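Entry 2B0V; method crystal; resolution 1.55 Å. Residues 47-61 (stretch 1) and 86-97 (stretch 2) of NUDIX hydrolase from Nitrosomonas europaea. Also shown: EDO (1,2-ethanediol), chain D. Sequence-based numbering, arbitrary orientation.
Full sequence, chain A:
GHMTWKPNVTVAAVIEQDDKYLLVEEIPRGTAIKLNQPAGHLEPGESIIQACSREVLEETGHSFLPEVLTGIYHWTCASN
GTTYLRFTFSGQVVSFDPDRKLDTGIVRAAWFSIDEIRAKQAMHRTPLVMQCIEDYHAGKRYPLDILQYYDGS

Stretch 1 47-61: SIIQACSREVLEETG
Stretch 2 (86-97) RFTFSGQVVSFD

This contact is a helix laid obliquely across a strand, held mainly by apolar side chains and closed at its far end by one weak backbone hydrogen bond. Helix 48-60 and strand 86-96 approach to 9.3 Å between axes, and their N-to-C directions differ by 69° (signed crossing angle -69°). Together the two stretches bury 435 Å². The register runs in the same order along both: CA-to-CA distances are 7.7 Å for Ile 48 and Phe 87, 7.5 Å for Cys 52 and Phe 89, 8.7 Å for Val 56 and Val 93, and 5.9 Å for Gly 61 and Phe 96.

The helix has regular phi/psi near -63/-43 through Leu 57 and unbroken i to i+4 backbone bonds, from Ala 51 N to Ser 47 O (2.9 Å) through Gly 61 N to Leu 57 O (2.9 Å). Ser 47 (phi/psi -78/165, chi1 p) caps its start, its OG accepting from Gln 50 N at 3.1 Å. With this periodicity, Ile 48, Cys 52 and Val 56 recur every four residues and all point toward the strand. The strand is extended through Val 93 (Phe 87 -88/122, Phe 89 -123/153, Val 93 -96/136), breaks that pattern at Val 94 (-125/-4), and is extended again at Ser 95 (-158/159) and Phe 96 (-145/136); Phe 87, Phe 89 and Val 93 point toward the helix while Thr 88 and Ser 90 point away, the alternation expected of a strand.

Phe 89 (chi1 m, chi2 -91°) gives the largest covered area, 89 Å². Ile 48 CG2 lies at its ring edge, 3.7 Å from Phe 89 CZ; Ile 49 CG1 is 3.7 Å from Phe 89 CE1, and Cys 52 SG is 3.7 Å from Phe 89 CD2, both oblique to the ring. The sulfur is 4.8 Å from the Phe 89 ring centroid and 62° off the normal, an oblique sulfur-aromatic contact. Ile 48 (m, t) also reaches Phe 87 (chi1 m, chi2 -104°): its CG2 is 3.8 Å from Phe 87 CB, while its CD1 stands 3.9 Å from the Phe 87 ring centroid, only 12° off the normal, a CH-pi contact over one face. Farther along, packing loosens: Val 56 CG1 (chi1 t) and Val 93 CG1 (chi1 m) are 4.2 Å apart.

At the helix end, Thr 60 OG1 (chi1 p) donates to Val 56 O at 2.7 Å. Gly 61 then leaves helical geometry at phi/psi 74/8, a positive phi that by itself favours glycine. An ideal CB there would lie 3.5 Å from Asp 97 O and 3.7 Å from Phe 96 CE1, so the approach is tight. Asp 97 N donates to Gly 61 O at 3.4 Å; the 164° angle is nearly straight, but the bond is weak. Phe 96 (chi1 t, chi2 56°) starts sideways, yet its ring end comes nearer, with Thr 60 O at its edge, 3.7 Å from Phe 96 CE1.

Outside the interface, Arg 54 NH1 forms salt bridges to Glu 55 OE2 (2.9 Å) and Glu 58 OE1 (3.0 Å), its side chain out of the strand's reach.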

# COMPACT_ATOMS: atom_id res chain seq x y z
N SER A 47 4.22 13.45 -6.74
CA SER A 47 2.99 13.64 -6.01
C SER A 47 2.70 12.39 -5.19
O SER A 47 3.28 11.32 -5.42
CB SER A 47 1.83 13.87 -6.95
OG SER A 47 1.60 12.71 -7.75
N ILE A 48 1.78 12.54 -4.24
CA ILE A 48 1.43 11.40 -3.40
C ILE A 48 0.73 10.31 -4.24
O ILE A 48 1.02 9.13 -4.11
CB ILE A 48 0.56 11.87 -2.21
CG1 ILE A 48 1.45 12.66 -1.27
CG2 ILE A 48 -0.02 10.66 -1.47
CD1 ILE A 48 0.75 13.42 -0.18
N ILE A 49 -0.18 10.71 -5.11
CA ILE A 49 -0.86 9.72 -5.95
C ILE A 49 0.13 8.95 -6.85
O ILE A 49 0.04 7.71 -7.02
CB ILE A 49 -1.97 10.38 -6.80
CG1 ILE A 49 -3.10 10.80 -5.86
CG2 ILE A 49 -2.55 9.38 -7.77
CD1 ILE A 49 -4.18 11.68 -6.51
N GLN A 50 1.06 9.69 -7.44
CA GLN A 50 2.07 9.02 -8.28
C GLN A 50 3.01 8.13 -7.46
O GLN A 50 3.41 7.06 -7.95
CB GLN A 50 2.83 10.01 -9.16
CG GLN A 50 1.92 10.64 -10.25
CD GLN A 50 1.40 9.60 -11.23
OE1 GLN A 50 0.30 9.06 -11.09
NE2 GLN A 50 2.21 9.28 -12.22
N ALA A 51 3.29 8.50 -6.21
CA ALA A 51 4.10 7.64 -5.31
C ALA A 51 3.38 6.33 -5.12
O ALA A 51 4.01 5.26 -5.08
CB ALA A 51 4.23 8.30 -3.96
N CYS A 52 2.06 6.41 -4.96
CA CYS A 52 1.26 5.20 -4.78
C CYS A 52 1.38 4.28 -6.00
O CYS A 52 1.61 3.09 -5.86
CB CYS A 52 -0.20 5.57 -4.48
SG CYS A 52 -1.20 4.07 -4.10
N SER A 53 1.24 4.85 -7.20
CA SER A 53 1.34 4.04 -8.40
C SER A 53 2.74 3.46 -8.55
O SER A 53 2.88 2.31 -8.99
CB SER A 53 0.99 4.87 -9.63
OG SER A 53 -0.36 5.29 -9.53
N ARG A 54 3.75 4.25 -8.20
CA ARG A 54 5.15 3.80 -8.30
C ARG A 54 5.35 2.60 -7.39
O ARG A 54 5.93 1.60 -7.79
CB ARG A 54 6.10 4.91 -7.89
CG ARG A 54 7.55 4.43 -7.80
CD ARG A 54 8.52 5.56 -7.44
NE ARG A 54 8.15 6.25 -6.20
CZ ARG A 54 8.27 5.73 -4.98
NH1 ARG A 54 8.73 4.49 -4.82
NH2 ARG A 54 7.92 6.44 -3.91
N GLU A 55 4.84 2.69 -6.15
CA GLU A 55 5.01 1.58 -5.22
C GLU A 55 4.31 0.31 -5.70
O GLU A 55 4.89 -0.78 -5.57
CB GLU A 55 4.55 1.99 -3.83
CG GLU A 55 5.55 2.93 -3.06
CD GLU A 55 6.94 2.35 -2.80
OE1 GLU A 55 7.17 1.13 -2.99
OE2 GLU A 55 7.82 3.13 -2.40
N VAL A 56 3.09 0.41 -6.25
CA VAL A 56 2.44 -0.76 -6.79
C VAL A 56 3.29 -1.42 -7.87
O VAL A 56 3.53 -2.64 -7.83
CB VAL A 56 1.03 -0.47 -7.33
CG1 VAL A 56 0.43 -1.71 -7.98
CG2 VAL A 56 0.15 0.08 -6.17
N LEU A 57 3.80 -0.60 -8.80
CA LEU A 57 4.64 -1.17 -9.85
C LEU A 57 5.93 -1.79 -9.32
O LEU A 57 6.30 -2.92 -9.73
CB LEU A 57 4.90 -0.09 -10.91
CG LEU A 57 5.81 -0.45 -12.06
CD1 LEU A 57 5.18 -1.58 -12.88
CD2 LEU A 57 6.10 0.75 -12.93
N GLU A 58 6.63 -1.05 -8.44
CA GLU A 58 7.95 -1.50 -7.96
C GLU A 58 7.89 -2.74 -7.09
O GLU A 58 8.86 -3.53 -7.05
CB GLU A 58 8.67 -0.38 -7.21
CG GLU A 58 9.01 0.75 -8.16
CD GLU A 58 9.78 1.92 -7.54
OE1 GLU A 58 9.73 2.07 -6.31
OE2 GLU A 58 10.42 2.67 -8.34
N GLU A 59 6.78 -2.90 -6.38
CA GLU A 59 6.62 -4.01 -5.41
C GLU A 59 5.87 -5.22 -5.97
O GLU A 59 5.97 -6.32 -5.41
CB GLU A 59 5.96 -3.52 -4.11
CG GLU A 59 6.78 -2.49 -3.38
CD GLU A 59 6.48 -2.50 -1.88
OE1 GLU A 59 5.31 -2.77 -1.51
OE2 GLU A 59 7.41 -2.22 -1.09
N THR A 60 5.06 -5.02 -7.02
CA THR A 60 4.23 -6.09 -7.55
C THR A 60 4.37 -6.40 -9.03
O THR A 60 3.87 -7.44 -9.48
CB THR A 60 2.73 -5.87 -7.29
OG1 THR A 60 2.22 -4.91 -8.23
CG2 THR A 60 2.47 -5.42 -5.88
N GLY A 61 4.99 -5.50 -9.79
CA GLY A 61 5.10 -5.67 -11.25
C GLY A 61 3.79 -5.42 -11.99
O GLY A 61 3.70 -5.60 -13.20
N ARG A 86 0.13 7.73 6.50
CA ARG A 86 -0.05 6.81 5.39
C ARG A 86 -1.26 7.19 4.59
O ARG A 86 -2.39 7.08 5.08
CB ARG A 86 -0.26 5.37 5.90
CG ARG A 86 -0.62 4.37 4.76
CD ARG A 86 -1.04 2.98 5.36
NE ARG A 86 0.03 1.99 5.17
CZ ARG A 86 -0.13 0.70 4.89
NH1 ARG A 86 -1.31 0.14 4.76
NH2 ARG A 86 0.96 -0.05 4.70
N PHE A 87 -1.03 7.65 3.36
CA PHE A 87 -2.16 7.94 2.44
C PHE A 87 -2.49 6.68 1.70
O PHE A 87 -1.63 6.17 1.00
CB PHE A 87 -1.73 8.96 1.41
CG PHE A 87 -1.58 10.36 1.98
CD1 PHE A 87 -2.57 11.34 1.73
CD2 PHE A 87 -0.46 10.69 2.77
CE1 PHE A 87 -2.44 12.64 2.27
CE2 PHE A 87 -0.31 12.00 3.33
CZ PHE A 87 -1.30 12.97 3.08
N THR A 88 -3.75 6.21 1.81
CA THR A 88 -4.11 4.90 1.25
C THR A 88 -5.11 5.16 0.13
O THR A 88 -6.05 5.94 0.31
CB THR A 88 -4.76 4.04 2.33
OG1 THR A 88 -3.87 3.96 3.45
CG2 THR A 88 -5.01 2.67 1.79
N PHE A 89 -4.87 4.52 -1.01
CA PHE A 89 -5.73 4.69 -2.18
C PHE A 89 -6.27 3.35 -2.63
O PHE A 89 -5.59 2.32 -2.46
CB PHE A 89 -4.92 5.27 -3.35
CG PHE A 89 -4.35 6.61 -3.02
CD1 PHE A 89 -5.07 7.75 -3.33
CD2 PHE A 89 -3.09 6.72 -2.40
CE1 PHE A 89 -4.55 9.01 -3.01
CE2 PHE A 89 -2.57 7.94 -2.10
CZ PHE A 89 -3.29 9.09 -2.40
N SER A 90 -7.44 3.36 -3.27
CA SER A 90 -7.92 2.16 -3.97
C SER A 90 -7.90 2.43 -5.48
O SER A 90 -8.06 3.59 -5.94
CB SER A 90 -9.34 1.80 -3.50
OG SER A 90 -9.84 0.69 -4.21
N GLY A 91 -7.70 1.37 -6.25
CA GLY A 91 -7.73 1.50 -7.69
C GLY A 91 -7.62 0.15 -8.35
O GLY A 91 -7.68 -0.90 -7.69
N GLN A 92 -7.48 0.20 -9.67
CA GLN A 92 -7.32 -1.01 -10.46
C GLN A 92 -5.88 -1.29 -10.83
O GLN A 92 -5.07 -0.35 -10.97
CB GLN A 92 -8.06 -0.87 -11.76
CG GLN A 92 -9.55 -0.61 -11.65
CD GLN A 92 -10.18 -0.47 -13.03
OE1 GLN A 92 -10.02 -1.34 -13.89
NE2 GLN A 92 -10.87 0.65 -13.26
N VAL A 93 -5.59 -2.56 -11.06
CA VAL A 93 -4.38 -2.90 -11.75
C VAL A 93 -4.74 -3.08 -13.23
O VAL A 93 -5.76 -3.67 -13.54
CB VAL A 93 -3.63 -4.10 -11.11
CG1 VAL A 93 -2.85 -3.60 -9.86
CG2 VAL A 93 -4.56 -5.27 -10.82
N VAL A 94 -3.90 -2.53 -14.11
CA VAL A 94 -4.23 -2.46 -15.53
C VAL A 94 -3.17 -3.08 -16.44
O VAL A 94 -3.34 -3.09 -17.64
CB VAL A 94 -4.45 -1.01 -15.97
CG1 VAL A 94 -5.62 -0.39 -15.23
CG2 VAL A 94 -3.18 -0.17 -15.79
N SER A 95 -2.06 -3.55 -15.87
CA SER A 95 -1.11 -4.42 -16.61
C SER A 95 -0.27 -5.23 -15.64
O SER A 95 -0.14 -4.90 -14.47
CB SER A 95 -0.15 -3.58 -17.47
OG SER A 95 0.86 -3.02 -16.65
N PHE A 96 0.28 -6.32 -16.15
CA PHE A 96 1.20 -7.13 -15.36
C PHE A 96 2.24 -7.68 -16.29
O PHE A 96 1.92 -8.15 -17.37
CB PHE A 96 0.45 -8.29 -14.72
CG PHE A 96 1.36 -9.28 -14.02
CD1 PHE A 96 2.23 -8.84 -13.03
CD2 PHE A 96 1.35 -10.62 -14.36
CE1 PHE A 96 3.08 -9.71 -12.35
CE2 PHE A 96 2.23 -11.52 -13.70
CZ PHE A 96 3.10 -11.05 -12.69
N ASP A 97 3.49 -7.63 -15.86
CA ASP A 97 4.56 -8.28 -16.60
C ASP A 97 5.45 -9.03 -15.61
O ASP A 97 6.12 -8.43 -14.77
CB ASP A 97 5.36 -7.27 -17.44
CG ASP A 97 6.53 -7.90 -18.24
OD1 ASP A 97 6.72 -9.13 -18.31
OD2 ASP A 97 7.26 -7.11 -18.89
C1 EDO D . 7.46 -1.20 1.31
O1 EDO D . 6.67 -1.14 2.54
C2 EDO D . 8.50 -0.08 1.11
O2 EDO D . 8.83 0.21 -0.29